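Local coordinates for putative esterase aq_1494 (Aquifex aeolicus, PDB 2EGI), which probably hydrolyses acyl-CoA thioesters, as a hotdog-fold member of the 4-hydroxybenzoyl-CoA thioesterase family, at residues Y5-Q10 against F26-E31; V75-E80 against F89-F94. One frame throughout, in Å; residues are numbered along the deposited sequence.

Contact 1 (Y5-Q10 against F26-E31)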
ATOM      1  N   TYR B   5     -11.455 -16.403  -5.343  1.00 14.14           N
ATOM      2  CA  TYR B   5     -10.757 -15.877  -4.181  1.00 16.61           C
ATOM      3  C   TYR B   5     -11.675 -14.851  -3.518  1.00 17.29           C
ATOM      4  O   TYR B   5     -12.092 -13.881  -4.152  1.00 17.97           O
ATOM      5  CB  TYR B   5      -9.454 -15.199  -4.587  1.00 15.50           C
ATOM      6  CG  TYR B   5      -8.748 -14.566  -3.422  1.00 13.25           C
ATOM      7  CD1 TYR B   5      -8.355 -15.331  -2.325  1.00 13.24           C
ATOM      8  CD2 TYR B   5      -8.471 -13.205  -3.411  1.00 13.88           C
ATOM      9  CE1 TYR B   5      -7.701 -14.757  -1.246  1.00 13.70           C
ATOM     10  CE2 TYR B   5      -7.812 -12.615  -2.336  1.00 14.31           C
ATOM     11  CZ  TYR B   5      -7.428 -13.398  -1.257  1.00 14.36           C
ATOM     12  OH  TYR B   5      -6.743 -12.825  -0.210  1.00 15.72           O
ATOM     13  N   ARG B   6     -11.967 -15.068  -2.243  1.00 17.32           N
ATOM     14  CA  ARG B   6     -12.867 -14.207  -1.481  1.00 19.85           C
ATOM     15  C   ARG B   6     -12.101 -13.281  -0.546  1.00 19.78           C
ATOM     16  O   ARG B   6     -11.154 -13.714   0.123  1.00 18.69           O
ATOM     17  CB  ARG B   6     -13.837 -15.081  -0.672  1.00 22.78           C
ATOM     18  CG  ARG B   6     -14.504 -16.160  -1.515  1.00 25.87           C
ATOM     19  CD  ARG B   6     -15.404 -17.079  -0.703  1.00 29.71           C
ATOM     20  NE  ARG B   6     -15.994 -18.102  -1.563  1.00 32.77           N
ATOM     21  CZ  ARG B   6     -15.315 -19.104  -2.114  1.00 32.98           C
ATOM     22  NH1 ARG B   6     -14.016 -19.235  -1.890  1.00 33.82           N
ATOM     23  NH2 ARG B   6     -15.931 -19.957  -2.918  1.00 33.64           N
ATOM     24  N   ARG B   7     -12.519 -12.016  -0.499  1.00 16.84           N
ATOM     25  CA  ARG B   7     -11.861 -11.013   0.338  1.00 18.99           C
ATOM     26  C   ARG B   7     -12.817  -9.850   0.640  1.00 18.51           C
ATOM     27  O   ARG B   7     -13.761  -9.597  -0.107  1.00 19.44           O
ATOM     28  CB  ARG B   7     -10.603 -10.490  -0.391  1.00 17.28           C
ATOM     29  CG  ARG B   7      -9.743  -9.470   0.363  1.00 18.38           C
ATOM     30  CD  ARG B   7      -8.547 -10.057   1.101  1.00 17.22           C
ATOM     31  NE  ARG B   7      -7.366  -9.204   0.978  1.00 19.81           N
ATOM     32  CZ  ARG B   7      -7.340  -7.904   1.266  1.00 17.42           C
ATOM     33  NH1 ARG B   7      -8.427  -7.288   1.704  1.00 17.10           N
ATOM     34  NH2 ARG B   7      -6.224  -7.210   1.112  1.00 20.76           N
ATOM     35  N   ARG B   8     -12.567  -9.153   1.741  1.00 19.13           N
ATOM     36  CA  ARG B   8     -13.375  -7.995   2.128  1.00 18.89           C
ATOM     37  C   ARG B   8     -12.444  -6.780   2.124  1.00 17.68           C
ATOM     38  O   ARG B   8     -11.258  -6.899   2.427  1.00 18.52           O
ATOM     39  CB  ARG B   8     -13.965  -8.197   3.530  1.00 19.08           C
ATOM     40  CG  ARG B   8     -14.909  -7.100   3.985  1.00 20.45           C
ATOM     41  CD  ARG B   8     -15.153  -7.194   5.486  1.00 22.01           C
ATOM     42  NE  ARG B   8     -16.087  -8.251   5.859  1.00 22.89           N
ATOM     43  CZ  ARG B   8     -17.409  -8.131   5.807  1.00 24.36           C
ATOM     44  NH1 ARG B   8     -17.962  -6.998   5.390  1.00 24.95           N
ATOM     45  NH2 ARG B   8     -18.185  -9.132   6.199  1.00 22.75           N
ATOM     46  N   VAL B   9     -12.972  -5.611   1.782  1.00 17.63           N
ATOM     47  CA  VAL B   9     -12.142  -4.413   1.745  1.00 17.88           C
ATOM     48  C   VAL B   9     -11.746  -3.916   3.138  1.00 18.00           C
ATOM     49  O   VAL B   9     -12.598  -3.767   4.016  1.00 18.13           O
ATOM     50  CB  VAL B   9     -12.852  -3.254   1.001  1.00 17.19           C
ATOM     51  CG1 VAL B   9     -11.942  -2.034   0.960  1.00 21.69           C
ATOM     52  CG2 VAL B   9     -13.198  -3.673  -0.410  1.00 18.45           C
ATOM     53  N   GLN B  10     -10.450  -3.681   3.334  1.00 17.89           N
ATOM     54  CA  GLN B  10      -9.940  -3.161   4.599  1.00 19.16           C
ATOM     55  C   GLN B  10      -9.841  -1.643   4.454  1.00 20.33           C
ATOM     56  O   GLN B  10      -9.545  -1.129   3.371  1.00 19.75           O
ATOM     57  CB  GLN B  10      -8.562  -3.747   4.923  1.00 20.26           C
ATOM     58  CG  GLN B  10      -8.537  -5.266   5.073  1.00 20.64           C
ATOM     59  CD  GLN B  10      -9.522  -5.780   6.112  1.00 23.66           C
ATOM     60  OE1 GLN B  10      -9.468  -5.402   7.282  1.00 22.37           O
ATOM     61  NE2 GLN B  10     -10.431  -6.654   5.683  1.00 22.73           N
ATOM     62  N   PHE B  26      -3.913  -4.822  -7.775  1.00 13.57           N
ATOM     63  CA  PHE B  26      -2.850  -5.738  -8.154  1.00 13.37           C
ATOM     64  C   PHE B  26      -2.439  -6.570  -6.938  1.00 14.06           C
ATOM     65  O   PHE B  26      -2.001  -7.712  -7.074  1.00 13.68           O
ATOM     66  CB  PHE B  26      -1.658  -4.958  -8.728  1.00 13.11           C
ATOM     67  CG  PHE B  26      -1.964  -4.271 -10.037  1.00 13.48           C
ATOM     68  CD1 PHE B  26      -1.967  -4.988 -11.233  1.00 13.18           C
ATOM     69  CD2 PHE B  26      -2.321  -2.918 -10.064  1.00 13.78           C
ATOM     70  CE1 PHE B  26      -2.328  -4.373 -12.441  1.00 13.93           C
ATOM     71  CE2 PHE B  26      -2.685  -2.289 -11.259  1.00 12.31           C
ATOM     72  CZ  PHE B  26      -2.689  -3.019 -12.456  1.00 12.37           C
ATOM     73  N   ARG B  27      -2.595  -6.006  -5.746  1.00 13.65           N
ATOM     74  CA  ARG B  27      -2.247  -6.737  -4.536  1.00 13.60           C
ATOM     75  C   ARG B  27      -3.308  -7.824  -4.320  1.00 13.25           C
ATOM     76  O   ARG B  27      -2.991  -8.937  -3.903  1.00 13.33           O
ATOM     77  CB  ARG B  27      -2.149  -5.773  -3.348  1.00 12.01           C
ATOM     78  CG  ARG B  27      -1.142  -4.663  -3.602  1.00 13.47           C
ATOM     79  CD  ARG B  27      -0.805  -3.866  -2.354  1.00 17.02           C
ATOM     80  NE  ARG B  27       0.240  -2.877  -2.618  1.00 17.68           N
ATOM     81  CZ  ARG B  27       0.809  -2.118  -1.684  1.00 19.94           C
ATOM     82  NH1 ARG B  27       0.432  -2.224  -0.416  1.00 21.34           N
ATOM     83  NH2 ARG B  27       1.770  -1.264  -2.011  1.00 19.22           N
ATOM     84  N   TYR B  28      -4.560  -7.503  -4.637  1.00 14.14           N
ATOM     85  CA  TYR B  28      -5.647  -8.473  -4.522  1.00 14.83           C
ATOM     86  C   TYR B  28      -5.390  -9.620  -5.502  1.00 15.05           C
ATOM     87  O   TYR B  28      -5.586 -10.792  -5.163  1.00 16.50           O
ATOM     88  CB  TYR B  28      -7.009  -7.843  -4.860  1.00 14.27           C
ATOM     89  CG  TYR B  28      -7.477  -6.771  -3.897  1.00 17.27           C
ATOM     90  CD1 TYR B  28      -7.081  -6.785  -2.558  1.00 15.63           C
ATOM     91  CD2 TYR B  28      -8.342  -5.759  -4.316  1.00 16.82           C
ATOM     92  CE1 TYR B  28      -7.534  -5.816  -1.657  1.00 17.01           C
ATOM     93  CE2 TYR B  28      -8.807  -4.781  -3.413  1.00 16.83           C
ATOM     94  CZ  TYR B  28      -8.397  -4.819  -2.090  1.00 14.53           C
ATOM     95  OH  TYR B  28      -8.847  -3.874  -1.200  1.00 12.74           O
ATOM     96  N   PHE B  29      -4.951  -9.292  -6.714  1.00 12.70           N
ATOM     97  CA  PHE B  29      -4.702 -10.343  -7.696  1.00 13.52           C
ATOM     98  C   PHE B  29      -3.536 -11.226  -7.250  1.00 12.27           C
ATOM     99  O   PHE B  29      -3.513 -12.428  -7.530  1.00 12.73           O
ATOM    100  CB  PHE B  29      -4.416  -9.757  -9.089  1.00 11.63           C
ATOM    101  CG  PHE B  29      -5.436  -8.738  -9.554  1.00 12.12           C
ATOM    102  CD1 PHE B  29      -6.799  -8.927  -9.323  1.00 11.91           C
ATOM    103  CD2 PHE B  29      -5.025  -7.582 -10.223  1.00 10.75           C
ATOM    104  CE1 PHE B  29      -7.739  -7.978  -9.752  1.00 10.95           C
ATOM    105  CE2 PHE B  29      -5.959  -6.624 -10.659  1.00 12.39           C
ATOM    106  CZ  PHE B  29      -7.315  -6.821 -10.421  1.00  9.35           C
ATOM    107  N   GLU B  30      -2.573 -10.635  -6.550  1.00 12.24           N
ATOM    108  CA  GLU B  30      -1.428 -11.401  -6.083  1.00 13.05           C
ATOM    109  C   GLU B  30      -1.889 -12.398  -5.026  1.00 13.85           C
ATOM    110  O   GLU B  30      -1.411 -13.529  -4.990  1.00 13.49           O
ATOM    111  CB  GLU B  30      -0.343 -10.495  -5.483  1.00 14.23           C
ATOM    112  CG  GLU B  30       0.956 -11.249  -5.146  1.00 13.18           C
ATOM    113  CD  GLU B  30       1.940 -10.423  -4.321  1.00 18.65           C
ATOM    114  OE1 GLU B  30       1.872 -10.465  -3.063  1.00 19.30           O
ATOM    115  OE2 GLU B  30       2.771  -9.726  -4.937  1.00 14.55           O
ATOM    116  N   GLU B  31      -2.814 -11.975  -4.166  1.00 13.29           N
ATOM    117  CA  GLU B  31      -3.317 -12.858  -3.125  1.00 14.10           C
ATOM    118  C   GLU B  31      -4.065 -13.994  -3.804  1.00 14.58           C
ATOM    119  O   GLU B  31      -3.902 -15.161  -3.440  1.00 17.71           O
ATOM    120  CB  GLU B  31      -4.249 -12.111  -2.159  1.00 14.20           C
ATOM    121  CG  GLU B  31      -3.634 -10.878  -1.502  1.00 15.31           C
ATOM    122  CD  GLU B  31      -4.527 -10.259  -0.419  1.00 19.45           C
ATOM    123  OE1 GLU B  31      -5.719 -10.620  -0.330  1.00 18.96           O
ATOM    124  OE2 GLU B  31      -4.035  -9.405   0.342  1.00 20.30           O
TER
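Tyr5 and Arg7 both carry CG anti to the backbone N (chi1 176° and -177°), which sends two alternate side chains of strand 3-8 to the same carboxylate, that of Glu31 on helix 22-39. Glu31 runs extended beyond CG and presents OE1 to both and OE2 to Arg7 as well. Tyr5 OH donates to Glu31 OE1; the modelled 2.4 Å is very short, and its exact length is doubtful. The carboxylate is turned almost perpendicular to the phenol ring. Arg7, bent along its chain, approaches side-on with two nitrogens. Its NE donates to Glu31 OE1 (2.5 Å), which accepts through its syn lone pair, near the guanidinium plane, while NH2 reaches Glu31 OE2 at 3.2 Å, also on the syn side but out of the carboxylate plane. Tyr12 of the second subunit bonds OE2, so this buried charge is met at both oxygens. Arginine suits the place because its flat group offers paired N-H bonds in one plane and a face besides: the rim of the Tyr28 ring stands under that face, CE1 being 3.4 Å from Arg7 NH2, with the two planes 82° apart. Glu13 takes a hydrogen bond from Tyr28 OH and forms a second salt bridge with Arg7. The axes of 5-8 and 26-31 approach to 9.6 Å; helix 22-39 is the central helix lying against the antiparallel sheet, the hallmark of the hotdog fold.

Contact 2 (V75-E80 against F89-F94); sequences VHLNLE and FSYIVF
His76 and Phe94 meet on the face of the hairpin that also bears Asn78, Ser90 and Ile92. Followed outward, His76 CB lies 4.0 Å from Ile92 O. With CG anti to the carbonyl carbon (chi1 -68°), the imidazole is set beneath the edge of Phe94: CG faces Phe94 CD1, ND1 comes within 3.5 Å of Phe94 CE1, His76 CD2 and CE1 each lie beneath Phe94 CD1, and NE2 at the tip does so too while hydrogen-bonding Glu74. CD1 stands over the centre of the imidazole, a T-shaped stack with planes at 66°. An alanine here would remove the imidazole and is likely to leave the Phe94 edge without its aromatic partner and Glu74 without this donor.

Between the strands the backbone bonds come in pairs, His76 with Ile92 and Asn78 with Ser90; the straightest runs from His76 N to Ile92 O (3.0 Å, 176°). Near the turn, Ser90 OG sits between its backbone N and carbonyl carbon and donates to Glu80 OE2 at 2.6 Å; a small hydroxyl suits this spot, where the bent Glu80 chain folds back over it. On the other face Leu77 CD1 packs 3.7 Å from Phe89 CD2, and Leu77 CB rests 3.8 Å from Tyr91 CD1, branched and aromatic carbons filling the side toward helix 22-39. The chemistry is thus divided: between the strands, apolar and aromatic carbons join the helix-facing side, with the Tyr91 hydroxyl taken up by Arg33 and Thr105, while the partly exposed side carries the Ser90-Glu80 bond and the His76-Phe94 stack.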
ATOM      1  N   VAL B  75     -12.562 -12.391  -6.409  1.00 18.31           N
ATOM      2  CA  VAL B  75     -11.649 -12.272  -7.524  1.00 17.34           C
ATOM      3  C   VAL B  75     -11.693 -13.642  -8.187  1.00 17.59           C
ATOM      4  O   VAL B  75     -11.360 -14.652  -7.572  1.00 17.73           O
ATOM      5  CB  VAL B  75     -10.195 -11.974  -7.071  1.00 18.62           C
ATOM      6  CG1 VAL B  75      -9.267 -11.979  -8.276  1.00 18.37           C
ATOM      7  CG2 VAL B  75     -10.122 -10.630  -6.376  1.00 18.40           C
ATOM      8  N   HIS B  76     -12.148 -13.687  -9.428  1.00 19.02           N
ATOM      9  CA  HIS B  76     -12.192 -14.954 -10.145  1.00 19.84           C
ATOM     10  C   HIS B  76     -11.007 -14.963 -11.112  1.00 18.52           C
ATOM     11  O   HIS B  76     -10.896 -14.069 -11.944  1.00 16.22           O
ATOM     12  CB  HIS B  76     -13.511 -15.086 -10.912  1.00 18.29           C
ATOM     13  CG  HIS B  76     -14.714 -15.220 -10.031  1.00 19.18           C
ATOM     14  ND1 HIS B  76     -15.939 -15.648 -10.503  1.00 18.09           N
ATOM     15  CD2 HIS B  76     -14.885 -14.989  -8.707  1.00 18.05           C
ATOM     16  CE1 HIS B  76     -16.806 -15.674  -9.510  1.00 18.73           C
ATOM     17  NE2 HIS B  76     -16.193 -15.278  -8.407  1.00 17.14           N
ATOM     18  N   LEU B  77     -10.118 -15.950 -11.006  1.00 18.31           N
ATOM     19  CA  LEU B  77      -8.982 -15.965 -11.914  1.00 20.14           C
ATOM     20  C   LEU B  77      -8.975 -17.163 -12.827  1.00 21.12           C
ATOM     21  O   LEU B  77      -9.350 -18.258 -12.443  1.00 22.72           O
ATOM     22  CB  LEU B  77      -7.644 -15.862 -11.161  1.00 21.70           C
ATOM     23  CG  LEU B  77      -6.788 -17.002 -10.591  1.00 23.48           C
ATOM     24  CD1 LEU B  77      -6.401 -18.057 -11.628  1.00 20.19           C
ATOM     25  CD2 LEU B  77      -5.527 -16.356 -10.045  1.00 22.95           C
ATOM     26  N   ASN B  78      -8.533 -16.930 -14.052  1.00 22.52           N
ATOM     27  CA  ASN B  78      -8.475 -17.963 -15.062  1.00 25.99           C
ATOM     28  C   ASN B  78      -7.129 -17.930 -15.734  1.00 24.86           C
ATOM     29  O   ASN B  78      -6.407 -16.937 -15.662  1.00 26.04           O
ATOM     30  CB  ASN B  78      -9.558 -17.726 -16.111  1.00 30.39           C
ATOM     31  CG  ASN B  78     -10.950 -17.833 -15.539  1.00 34.00           C
ATOM     32  OD1 ASN B  78     -11.472 -18.929 -15.339  1.00 38.83           O
ATOM     33  ND2 ASN B  78     -11.559 -16.693 -15.255  1.00 38.52           N
ATOM     34  N   LEU B  79      -6.803 -19.030 -16.392  1.00 25.93           N
ATOM     35  CA  LEU B  79      -5.551 -19.155 -17.121  1.00 25.37           C
ATOM     36  C   LEU B  79      -5.862 -18.822 -18.571  1.00 24.37           C
ATOM     37  O   LEU B  79      -6.646 -19.513 -19.218  1.00 24.28           O
ATOM     38  CB  LEU B  79      -5.020 -20.585 -17.006  1.00 23.95           C
ATOM     39  CG  LEU B  79      -3.783 -20.957 -17.821  1.00 25.40           C
ATOM     40  CD1 LEU B  79      -2.582 -20.116 -17.394  1.00 25.32           C
ATOM     41  CD2 LEU B  79      -3.499 -22.438 -17.611  1.00 29.16           C
ATOM     42  N   GLU B  80      -5.261 -17.753 -19.073  1.00 25.45           N
ATOM     43  CA  GLU B  80      -5.486 -17.328 -20.449  1.00 25.52           C
ATOM     44  C   GLU B  80      -4.547 -18.001 -21.436  1.00 25.78           C
ATOM     45  O   GLU B  80      -4.968 -18.458 -22.498  1.00 24.43           O
ATOM     46  CB  GLU B  80      -5.327 -15.815 -20.572  1.00 26.90           C
ATOM     47  CG  GLU B  80      -6.474 -15.014 -19.987  1.00 30.08           C
ATOM     48  CD  GLU B  80      -7.811 -15.413 -20.575  1.00 30.85           C
ATOM     49  OE1 GLU B  80      -7.896 -15.537 -21.815  1.00 32.66           O
ATOM     50  OE2 GLU B  80      -8.771 -15.599 -19.800  1.00 31.63           O
ATOM     51  N   PHE B  89      -2.626 -14.887 -16.600  1.00 22.51           N
ATOM     52  CA  PHE B  89      -3.829 -15.030 -15.787  1.00 21.43           C
ATOM     53  C   PHE B  89      -4.760 -13.873 -16.100  1.00 21.18           C
ATOM     54  O   PHE B  89      -4.304 -12.754 -16.329  1.00 21.81           O
ATOM     55  CB  PHE B  89      -3.495 -14.956 -14.290  1.00 19.45           C
ATOM     56  CG  PHE B  89      -2.818 -16.176 -13.741  1.00 19.46           C
ATOM     57  CD1 PHE B  89      -1.587 -16.071 -13.097  1.00 19.34           C
ATOM     58  CD2 PHE B  89      -3.425 -17.425 -13.819  1.00 18.75           C
ATOM     59  CE1 PHE B  89      -0.975 -17.192 -12.535  1.00 17.78           C
ATOM     60  CE2 PHE B  89      -2.819 -18.550 -13.262  1.00 17.37           C
ATOM     61  CZ  PHE B  89      -1.594 -18.434 -12.620  1.00 15.50           C
ATOM     62  N   SER B  90      -6.059 -14.146 -16.125  1.00 20.93           N
ATOM     63  CA  SER B  90      -7.050 -13.099 -16.338  1.00 20.49           C
ATOM     64  C   SER B  90      -7.838 -13.040 -15.027  1.00 19.63           C
ATOM     65  O   SER B  90      -7.905 -14.031 -14.297  1.00 18.04           O
ATOM     66  CB  SER B  90      -7.974 -13.423 -17.528  1.00 19.20           C
ATOM     67  OG  SER B  90      -8.664 -14.648 -17.364  1.00 24.58           O
ATOM     68  N   TYR B  91      -8.403 -11.882 -14.703  1.00 17.98           N
ATOM     69  CA  TYR B  91      -9.154 -11.760 -13.460  1.00 17.73           C
ATOM     70  C   TYR B  91     -10.388 -10.902 -13.644  1.00 19.00           C
ATOM     71  O   TYR B  91     -10.410  -9.981 -14.469  1.00 18.94           O
ATOM     72  CB  TYR B  91      -8.323 -11.090 -12.358  1.00 15.01           C
ATOM     73  CG  TYR B  91      -6.876 -11.515 -12.233  1.00 14.57           C
ATOM     74  CD1 TYR B  91      -6.436 -12.244 -11.122  1.00 12.48           C
ATOM     75  CD2 TYR B  91      -5.931 -11.131 -13.187  1.00 12.50           C
ATOM     76  CE1 TYR B  91      -5.094 -12.574 -10.959  1.00 11.75           C
ATOM     77  CE2 TYR B  91      -4.587 -11.458 -13.033  1.00 14.27           C
ATOM     78  CZ  TYR B  91      -4.178 -12.180 -11.916  1.00 14.02           C
ATOM     79  OH  TYR B  91      -2.858 -12.518 -11.778  1.00 19.63           O
ATOM     80  N   ILE B  92     -11.411 -11.203 -12.855  1.00 18.11           N
ATOM     81  CA  ILE B  92     -12.632 -10.424 -12.863  1.00 18.28           C
ATOM     82  C   ILE B  92     -12.986 -10.201 -11.407  1.00 17.60           C
ATOM     83  O   ILE B  92     -13.056 -11.142 -10.622  1.00 17.45           O
ATOM     84  CB  ILE B  92     -13.801 -11.142 -13.576  1.00 19.01           C
ATOM     85  CG1 ILE B  92     -13.408 -11.466 -15.021  1.00 19.19           C
ATOM     86  CG2 ILE B  92     -15.033 -10.239 -13.580  1.00 15.39           C
ATOM     87  CD1 ILE B  92     -14.491 -12.170 -15.807  1.00 21.50           C
ATOM     88  N   VAL B  93     -13.173  -8.945 -11.042  1.00 18.08           N
ATOM     89  CA  VAL B  93     -13.523  -8.616  -9.676  1.00 19.11           C
ATOM     90  C   VAL B  93     -15.029  -8.458  -9.593  1.00 19.14           C
ATOM     91  O   VAL B  93     -15.608  -7.544 -10.184  1.00 16.67           O
ATOM     92  CB  VAL B  93     -12.840  -7.319  -9.216  1.00 19.27           C
ATOM     93  CG1 VAL B  93     -13.212  -7.023  -7.766  1.00 16.36           C
ATOM     94  CG2 VAL B  93     -11.321  -7.461  -9.370  1.00 20.99           C
ATOM     95  N   PHE B  94     -15.649  -9.373  -8.856  1.00 19.12           N
ATOM     96  CA  PHE B  94     -17.087  -9.384  -8.679  1.00 19.27           C
ATOM     97  C   PHE B  94     -17.517  -8.873  -7.311  1.00 22.47           C
ATOM     98  O   PHE B  94     -16.899  -9.176  -6.289  1.00 23.40           O
ATOM     99  CB  PHE B  94     -17.626 -10.803  -8.872  1.00 17.55           C
ATOM    100  CG  PHE B  94     -17.711 -11.244 -10.313  1.00 14.97           C
ATOM    101  CD1 PHE B  94     -16.996 -12.354 -10.757  1.00 14.20           C
ATOM    102  CD2 PHE B  94     -18.522 -10.568 -11.211  1.00 12.49           C
ATOM    103  CE1 PHE B  94     -17.091 -12.790 -12.077  1.00 15.49           C
ATOM    104  CE2 PHE B  94     -18.625 -10.995 -12.543  1.00 16.36           C
ATOM    105  CZ  PHE B  94     -17.908 -12.108 -12.975  1.00 12.73           C
TER

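Contact 1 and contact 2 have centres about 12 Å apart and share one sheet, in which strand 3-8 neighbours strand 72-82. The backbone joins them directly: Tyr5 O and Val75 N are 2.7 Å apart, a probable hydrogen bond. Phe29, on helix 22-39, turns away from the 5-10 segment and packs onto contact 2 instead, its CB 3.4 Å from Tyr91 CE1 and its CE1 3.6 Å from Val93 CG2. The same helix therefore sends Glu31 to the first strand and Phe29 to the hairpin. Contact 1 is the nearer to the predicted active-site residue Asp15, whose side chain lies about 10 Å from that of Val9; contact 2 lies away from it.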